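Local coordinates for signal recognition 54 kDa protein (Pyrococcus furiosus, PDB 3DM5) that serves as the SRP54 subunit of the signal recognition particle, joining a helical bundle and a P-loop nucleotide-binding domain to a helical signal-peptide-binding domain, at residues K15-A20 with E73-I78; C135-T138 with G142-H145; N230-F235 with A263-P268. All coordinates share one frame; numbering follows the deposited sequence.

Contact 1: K15-A20 with E73-I78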
loop_
_atom_site.group_PDB
_atom_site.type_symbol
_atom_site.label_atom_id
_atom_site.label_comp_id
_atom_site.label_asym_id
_atom_site.label_seq_id
_atom_site.Cartn_x
_atom_site.Cartn_y
_atom_site.Cartn_z
ATOM N N LYS A 15 -1.957 -2.732 -21.403
ATOM C CA LYS A 15 -2.854 -3.885 -21.300
ATOM C C LYS A 15 -4.300 -3.436 -21.428
ATOM O O LYS A 15 -5.093 -4.057 -22.122
ATOM C CB LYS A 15 -2.673 -4.619 -19.972
ATOM C CG LYS A 15 -1.380 -5.438 -19.867
ATOM C CD LYS A 15 -1.056 -5.732 -18.405
ATOM C CE LYS A 15 0.407 -6.125 -18.183
ATOM N NZ LYS A 15 0.588 -7.585 -17.918
ATOM N N LYS A 16 -4.640 -2.344 -20.760
ATOM C CA LYS A 16 -5.996 -1.845 -20.813
ATOM C C LYS A 16 -6.371 -1.616 -22.255
ATOM O O LYS A 16 -7.451 -2.003 -22.694
ATOM C CB LYS A 16 -6.137 -0.549 -20.020
ATOM C CG LYS A 16 -6.378 -0.745 -18.528
ATOM C CD LYS A 16 -6.890 0.544 -17.886
ATOM C CE LYS A 16 -7.253 0.329 -16.423
ATOM N NZ LYS A 16 -7.852 1.558 -15.817
ATOM N N ILE A 17 -5.467 -0.986 -22.994
ATOM C CA ILE A 17 -5.700 -0.711 -24.406
ATOM C C ILE A 17 -5.900 -2.004 -25.197
ATOM O O ILE A 17 -6.812 -2.108 -26.007
ATOM C CB ILE A 17 -4.556 0.120 -25.012
ATOM C CG1 ILE A 17 -4.540 1.497 -24.364
ATOM C CG2 ILE A 17 -4.716 0.236 -26.516
ATOM C CD1 ILE A 17 -4.212 2.597 -25.307
ATOM N N ALA A 18 -5.049 -2.990 -24.943
ATOM C CA ALA A 18 -5.112 -4.242 -25.668
ATOM C C ALA A 18 -6.456 -4.903 -25.435
ATOM O O ALA A 18 -6.973 -5.610 -26.297
ATOM C CB ALA A 18 -3.993 -5.166 -25.227
ATOM N N ARG A 19 -7.024 -4.648 -24.267
ATOM C CA ARG A 19 -8.221 -5.347 -23.833
ATOM C C ARG A 19 -9.469 -4.520 -24.091
ATOM O O ARG A 19 -10.581 -5.034 -24.028
ATOM C CB ARG A 19 -8.114 -5.690 -22.348
ATOM C CG ARG A 19 -6.971 -6.648 -22.023
ATOM C CD ARG A 19 -6.918 -6.947 -20.526
ATOM N NE ARG A 19 -5.709 -7.671 -20.139
ATOM C CZ ARG A 19 -5.329 -7.872 -18.879
ATOM N NH1 ARG A 19 -6.068 -7.403 -17.877
ATOM N NH2 ARG A 19 -4.206 -8.538 -18.618
ATOM N N ALA A 20 -9.275 -3.239 -24.386
ATOM C CA ALA A 20 -10.383 -2.308 -24.591
ATOM C C ALA A 20 -11.411 -2.853 -25.574
ATOM O O ALA A 20 -11.057 -3.481 -26.575
ATOM C CB ALA A 20 -9.863 -0.940 -25.065
ATOM N N GLU A 73 -3.292 -1.134 -31.950
ATOM C CA GLU A 73 -1.888 -1.523 -31.984
ATOM C C GLU A 73 -1.034 -0.317 -32.291
ATOM O O GLU A 73 0.172 -0.305 -32.032
ATOM C CB GLU A 73 -1.628 -2.567 -33.067
ATOM C CG GLU A 73 -2.346 -3.882 -32.883
ATOM C CD GLU A 73 -2.474 -4.639 -34.191
ATOM O OE1 GLU A 73 -2.651 -3.975 -35.244
ATOM O OE2 GLU A 73 -2.395 -5.885 -34.164
ATOM N N HIS A 74 -1.651 0.698 -32.877
ATOM C CA HIS A 74 -0.882 1.860 -33.248
ATOM C C HIS A 74 -0.726 2.757 -32.035
ATOM O O HIS A 74 0.282 3.453 -31.900
ATOM C CB HIS A 74 -1.515 2.594 -34.424
ATOM C CG HIS A 74 -0.737 3.785 -34.880
ATOM N ND1 HIS A 74 -1.193 5.071 -34.721
ATOM C CD2 HIS A 74 0.476 3.883 -35.479
ATOM C CE1 HIS A 74 -0.297 5.917 -35.206
ATOM N NE2 HIS A 74 0.722 5.218 -35.671
ATOM N N ILE A 75 -1.718 2.729 -31.146
ATOM C CA ILE A 75 -1.607 3.436 -29.878
ATOM C C ILE A 75 -0.459 2.834 -29.066
ATOM O O ILE A 75 0.389 3.551 -28.542
ATOM C CB ILE A 75 -2.879 3.325 -29.029
ATOM C CG1 ILE A 75 -4.079 3.933 -29.758
ATOM C CG2 ILE A 75 -2.659 4.034 -27.707
ATOM C CD1 ILE A 75 -4.123 5.431 -29.704
ATOM N N ILE A 76 -0.441 1.512 -28.960
ATOM C CA ILE A 76 0.603 0.833 -28.230
ATOM C C ILE A 76 1.923 1.334 -28.784
ATOM O O ILE A 76 2.846 1.605 -28.028
ATOM C CB ILE A 76 0.538 -0.678 -28.447
ATOM C CG1 ILE A 76 -0.875 -1.215 -28.200
ATOM C CG2 ILE A 76 1.541 -1.388 -27.568
ATOM C CD1 ILE A 76 -1.162 -1.501 -26.803
ATOM N N LYS A 77 2.003 1.462 -30.110
ATOM C CA LYS A 77 3.220 1.927 -30.785
ATOM C C LYS A 77 3.578 3.371 -30.438
ATOM O O LYS A 77 4.726 3.673 -30.133
ATOM C CB LYS A 77 3.079 1.789 -32.302
ATOM C CG LYS A 77 4.402 1.797 -33.065
ATOM C CD LYS A 77 4.762 3.176 -33.586
ATOM C CE LYS A 77 5.984 3.102 -34.490
ATOM N NZ LYS A 77 6.412 4.429 -35.024
ATOM N N ILE A 78 2.595 4.257 -30.507
ATOM C CA ILE A 78 2.790 5.657 -30.144
ATOM C C ILE A 78 3.371 5.827 -28.726
ATOM O O ILE A 78 4.371 6.516 -28.532
ATOM C CB ILE A 78 1.468 6.434 -30.238
ATOM C CG1 ILE A 78 0.946 6.405 -31.682
ATOM C CG2 ILE A 78 1.672 7.850 -29.750
ATOM C CD1 ILE A 78 -0.424 7.050 -31.872
#
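Ile17 meets Ile75 and Ile76 in an interface made wholly of aliphatic carbon, a worked example of how one branched residue can couple two helices. The better-defined half is the meeting with Ile76. There CD1 of Ile76 lies 4.0 Å from CG2 of Ile17 and 4.2 Å from CB of Ile17, so the end of one side chain rests against the branch point of the other while the two run past each other in opposite senses. The CB of Ile76 does not itself face Ile17. Its CG1 is anti to the carbonyl carbon, chi1 -50°, and a bend at the next bond, chi2 -85°, carries CD1 across to the partner. The second half is made with Ile75, whose side chain crosses that of Ile17 at about a right angle. CD1 of Ile17 approaches the CG2 branch of Ile75, but the modelled separation is too short to be trusted, and only the pairing itself should be read from it.

The nearest CA atoms, those of Ile17 and Ile76, are 7.5 Å apart, and the backbone bonds found within the segments run along each helix. Arg19 N bonds to Lys15 O at 2.9 Å, and Ile78 N to His74 O at 2.8 Å. Ala20 leaves the helical path, and Lys72 binds the carbonyl oxygens of Ala18 and Ala20, tying this helix end to the start of the partner helix.

Charged groups lie outside the apolar centre: Lys16 forms a salt bridge with Glu30, and Arg19 one with Glu308 of the second subunit. Helices 5-19 and 71-86 thus pack as two members of the SRP54-type helical bundle, with Leu31 of helix 25-41 touching both Ile17 and Ile75, and Ala60 of helix 46-62 touching Ile75.

Contact 2: C135-T138 with G142-H145. With SO4 (sulfate ion), chain E.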
loop_
_atom_site.group_PDB
_atom_site.type_symbol
_atom_site.label_atom_id
_atom_site.label_comp_id
_atom_site.label_asym_id
_atom_site.label_seq_id
_atom_site.Cartn_x
_atom_site.Cartn_y
_atom_site.Cartn_z
ATOM N N CYS A 135 42.715 6.240 -7.793
ATOM C CA CYS A 135 41.901 6.886 -6.779
ATOM C C CYS A 135 42.506 8.228 -6.358
ATOM O O CYS A 135 43.432 8.268 -5.549
ATOM C CB CYS A 135 41.753 5.970 -5.573
ATOM S SG CYS A 135 41.021 6.744 -4.132
ATOM N N SER A 136 41.988 9.322 -6.911
ATOM C CA SER A 136 42.480 10.638 -6.535
ATOM C C SER A 136 41.501 11.348 -5.608
ATOM O O SER A 136 41.440 12.572 -5.573
ATOM C CB SER A 136 42.793 11.486 -7.776
ATOM O OG SER A 136 41.635 11.753 -8.544
ATOM N N ASP A 137 40.733 10.557 -4.861
ATOM C CA ASP A 137 39.717 11.068 -3.936
ATOM C C ASP A 137 40.363 11.439 -2.613
ATOM O O ASP A 137 40.469 10.610 -1.706
ATOM C CB ASP A 137 38.610 10.026 -3.706
ATOM C CG ASP A 137 37.371 10.603 -3.003
ATOM O OD1 ASP A 137 37.418 11.758 -2.546
ATOM O OD2 ASP A 137 36.341 9.888 -2.912
ATOM N N THR A 138 40.790 12.695 -2.524
ATOM C CA THR A 138 41.457 13.221 -1.340
ATOM C C THR A 138 40.429 13.699 -0.316
ATOM O O THR A 138 40.780 14.017 0.814
ATOM C CB THR A 138 42.411 14.391 -1.709
ATOM O OG1 THR A 138 41.680 15.412 -2.399
ATOM C CG2 THR A 138 43.534 13.907 -2.609
ATOM N N GLY A 142 39.446 7.076 2.647
ATOM C CA GLY A 142 38.946 5.723 2.858
ATOM C C GLY A 142 38.549 5.056 1.540
ATOM O O GLY A 142 38.409 3.830 1.460
ATOM N N ALA A 143 38.385 5.873 0.501
ATOM C CA ALA A 143 37.973 5.412 -0.815
ATOM C C ALA A 143 39.022 4.522 -1.451
ATOM O O ALA A 143 38.690 3.608 -2.208
ATOM C CB ALA A 143 37.682 6.598 -1.723
ATOM N N TYR A 144 40.293 4.797 -1.175
ATOM C CA TYR A 144 41.334 3.943 -1.726
ATOM C C TYR A 144 41.089 2.510 -1.239
ATOM O O TYR A 144 41.068 1.567 -2.033
ATOM C CB TYR A 144 42.743 4.432 -1.354
ATOM C CG TYR A 144 43.799 3.390 -1.631
ATOM C CD1 TYR A 144 44.204 3.111 -2.932
ATOM C CD2 TYR A 144 44.344 2.636 -0.598
ATOM C CE1 TYR A 144 45.145 2.134 -3.194
ATOM C CE2 TYR A 144 45.291 1.660 -0.844
ATOM C CZ TYR A 144 45.689 1.413 -2.143
ATOM O OH TYR A 144 46.630 0.439 -2.398
ATOM N N HIS A 145 40.865 2.358 0.063
ATOM C CA HIS A 145 40.628 1.031 0.632
ATOM C C HIS A 145 39.321 0.385 0.206
ATOM O O HIS A 145 39.296 -0.810 -0.052
ATOM C CB HIS A 145 40.759 1.057 2.141
ATOM C CG HIS A 145 42.183 1.094 2.604
ATOM N ND1 HIS A 145 43.081 0.089 2.299
ATOM C CD2 HIS A 145 42.860 2.022 3.310
ATOM C CE1 HIS A 145 44.257 0.401 2.820
ATOM N NE2 HIS A 145 44.155 1.561 3.438
HETATM S S SO4 E . 48.101 1.759 3.507
HETATM O O1 SO4 E . 49.072 1.813 4.603
HETATM O O2 SO4 E . 47.563 0.398 3.445
HETATM O O3 SO4 E . 47.038 2.743 3.740
HETATM O O4 SO4 E . 48.742 2.067 2.229
#
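Cys135 presses its sulfur against the first turn of the following helix, and this is the close-packed end of the contact. SG lies 3.6 Å from Tyr144 N and 4.0 Å from Tyr144 CB, with Ala143 CB at 4.1 Å on the same sulfur. It gets there because SG stands anti to the backbone N, chi1 170°, on a CB already aimed at the helix. Beside it, Asp137 OD2 touches Ala143 CB at 3.7 Å, making the small methyl a shared surface for sulfur and carboxylate.

The far side is looser and turned toward the assembly. Tyr144 CD2 sits 4.0 Å above the centre of the His145 ring, and at that ring's edge His145 NE2 donates to O3 of a sulfate at 3.1 Å, a bent bond of 144°. The ion, probably from the crystallisation liquor, is also held by Arg148 of the third subunit.

Asp137 centres an inverse gamma turn; its side chain is about 5 Å from the bound GDP and makes a long, weak ion pair with Lys113. The loop between strand 131-135 and helix 142-151 carries the Asp-Thr-x-Arg sequence (residues 137-140), the G2 motif of SRP-type GTPase domains, beside the nucleotide pocket.

Contact 3: N230-F235 with A263-P268. With SO4 (sulfate ion), chain N.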
loop_
_atom_site.group_PDB
_atom_site.type_symbol
_atom_site.label_atom_id
_atom_site.label_comp_id
_atom_site.label_asym_id
_atom_site.label_seq_id
_atom_site.Cartn_x
_atom_site.Cartn_y
_atom_site.Cartn_z
ATOM N N ASN A 230 19.081 19.901 -12.944
ATOM C CA ASN A 230 20.025 20.999 -12.773
ATOM C C ASN A 230 21.463 20.552 -12.564
ATOM O O ASN A 230 22.381 21.224 -13.028
ATOM C CB ASN A 230 19.564 21.960 -11.672
ATOM C CG ASN A 230 18.497 22.922 -12.166
ATOM O OD1 ASN A 230 18.566 23.414 -13.292
ATOM N ND2 ASN A 230 17.503 23.186 -11.331
ATOM N N GLN A 231 21.647 19.418 -11.891
ATOM C CA GLN A 231 22.973 18.840 -11.712
ATOM C C GLN A 231 23.533 18.376 -13.042
ATOM O O GLN A 231 24.685 18.650 -13.339
ATOM C CB GLN A 231 22.950 17.663 -10.728
ATOM C CG GLN A 231 22.368 18.012 -9.381
ATOM C CD GLN A 231 22.530 16.898 -8.389
ATOM O OE1 GLN A 231 22.963 15.796 -8.737
ATOM N NE2 GLN A 231 22.182 17.170 -7.139
ATOM N N ALA A 232 22.725 17.690 -13.847
ATOM C CA ALA A 232 23.169 17.217 -15.160
ATOM C C ALA A 232 23.476 18.401 -16.066
ATOM O O ALA A 232 24.473 18.413 -16.796
ATOM C CB ALA A 232 22.114 16.332 -15.803
ATOM N N LEU A 233 22.603 19.398 -16.008
ATOM C CA LEU A 233 22.706 20.555 -16.873
ATOM C C LEU A 233 23.974 21.357 -16.594
ATOM O O LEU A 233 24.685 21.730 -17.534
ATOM C CB LEU A 233 21.482 21.453 -16.712
ATOM C CG LEU A 233 20.888 22.000 -18.015
ATOM C CD1 LEU A 233 20.256 23.353 -17.800
ATOM C CD2 LEU A 233 21.926 22.086 -19.098
ATOM N N ALA A 234 24.242 21.646 -15.317
ATOM C CA ALA A 234 25.436 22.423 -14.973
ATOM C C ALA A 234 26.681 21.688 -15.453
ATOM O O ALA A 234 27.554 22.272 -16.085
ATOM C CB ALA A 234 25.515 22.721 -13.480
ATOM N N PHE A 235 26.748 20.397 -15.155
ATOM C CA PHE A 235 27.823 19.543 -15.623
ATOM C C PHE A 235 27.975 19.573 -17.152
ATOM O O PHE A 235 29.054 19.854 -17.666
ATOM C CB PHE A 235 27.562 18.115 -15.133
ATOM C CG PHE A 235 28.522 17.089 -15.671
ATOM C CD1 PHE A 235 29.778 16.927 -15.106
ATOM C CD2 PHE A 235 28.148 16.262 -16.720
ATOM C CE1 PHE A 235 30.653 15.969 -15.593
ATOM C CE2 PHE A 235 29.005 15.311 -17.211
ATOM C CZ PHE A 235 30.261 15.159 -16.656
ATOM N N ALA A 263 17.649 13.064 -19.199
ATOM C CA ALA A 263 17.463 12.975 -20.636
ATOM C C ALA A 263 16.935 14.304 -21.232
ATOM O O ALA A 263 17.129 14.606 -22.417
ATOM C CB ALA A 263 16.551 11.815 -20.981
ATOM N N ALA A 264 16.263 15.090 -20.399
ATOM C CA ALA A 264 15.672 16.336 -20.842
ATOM C C ALA A 264 16.817 17.292 -21.075
ATOM O O ALA A 264 16.687 18.365 -21.656
ATOM C CB ALA A 264 14.759 16.876 -19.780
ATOM N N THR A 265 17.966 16.870 -20.607
ATOM C CA THR A 265 19.092 17.748 -20.524
ATOM C C THR A 265 19.936 17.621 -21.791
ATOM O O THR A 265 20.691 18.527 -22.131
ATOM C CB THR A 265 19.899 17.343 -19.313
ATOM O OG1 THR A 265 19.954 18.428 -18.377
ATOM C CG2 THR A 265 21.274 16.834 -19.736
ATOM N N GLY A 266 19.801 16.491 -22.486
ATOM C CA GLY A 266 20.637 16.178 -23.631
ATOM C C GLY A 266 21.832 15.300 -23.288
ATOM O O GLY A 266 22.326 14.538 -24.105
ATOM N N ALA A 267 22.295 15.395 -22.059
ATOM C CA ALA A 267 23.434 14.600 -21.650
ATOM C C ALA A 267 23.125 13.114 -21.796
ATOM O O ALA A 267 22.029 12.657 -21.471
ATOM C CB ALA A 267 23.838 14.944 -20.223
ATOM N N PRO A 268 24.101 12.354 -22.289
ATOM C CA PRO A 268 23.940 10.929 -22.553
ATOM C C PRO A 268 24.043 10.111 -21.274
ATOM O O PRO A 268 25.042 10.253 -20.552
ATOM C CB PRO A 268 25.135 10.596 -23.453
ATOM C CG PRO A 268 26.029 11.768 -23.402
ATOM C CD PRO A 268 25.484 12.796 -22.474
HETATM S S SO4 N . 15.784 21.726 -8.401
HETATM O O1 SO4 N . 15.886 20.785 -9.521
HETATM O O2 SO4 N . 17.125 22.204 -8.059
HETATM O O3 SO4 N . 14.901 22.826 -8.792
HETATM O O4 SO4 N . 15.240 21.086 -7.206
#
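Thr265 sets its hydroxyl against one turn of the helix opposite, touching Leu233 and Ala232 together. OG1 lies 3.7 Å from Leu233 CG and the same 3.7 Å from Leu233 N, too far for a hydrogen bond to that amide, so within this contact the hydroxyl meets the helix by van der Waals touch. The other branch of Thr265 faces the neighbouring methyl, with CG2 at 4.1 Å from Ala232 CB. As modelled, Thr265 meets two consecutive helical residues, though which branch points where is less certain. The leucine passes it at a slant, offering CB and CG to the hydroxyl.

The small side chain of Ala232 probably helps the chains come close: Leu233 CA and Thr265 CA are 5.9 Å apart. On the helical side the backbone is held in the usual way, as by Ala234 N on Asn230 O at 3.0 Å. On the other side the chain is turning. Gly266 takes a positive phi of 96° just after the helix end, and its N bonds to Ala263 O at 3.3 Å. Lys236 hydrogen-bonds to Thr265 O, adding a polar tie beside the van der Waals contact, while Tyr229 packs on both Ala264 and Thr265.

At the edge, Asn230 ND2 gives a weak bond of 3.4 Å to O2 of a sulfate, probably from the crystallisation liquor and also bound by Arg33 of the fourth subunit.

Beneath the helix, Phe235 lies on Val216 and Leu218 of strand 215-221 and on Ile244 of strand 242-247, which Ala267 also meets. The contact thus joins two successive beta-alpha-beta crossovers of the parallel sheet: helix 228-237 links strands 215-221 and 242-247, and the turn after helix 255-263 leads into strand 269-273, next in order across the sheet.

In the fold
The three contacts follow one another along the chain, each closing before the next opens. Contact 1 belongs to the all-helical bundle, whereas contacts 2 and 3 share the nucleotide-binding domain and its mainly parallel sheet. Within that sheet they lie toward different ends: contact 2 follows strand 131-135, next to the outermost strand 157-159, and contact 3 lies by strands 242-247 and 269-273. Their centres are 27 Å apart. Contact 1 is 51 Å from contact 2 but 32 Å from contact 3, centre to centre, so this part of the bundle lies nearer contact 3. Contact 2 adjoins the GDP pocket, while contact 1 joins two bundle helices and contact 3 neighbouring crossovers of the sheet.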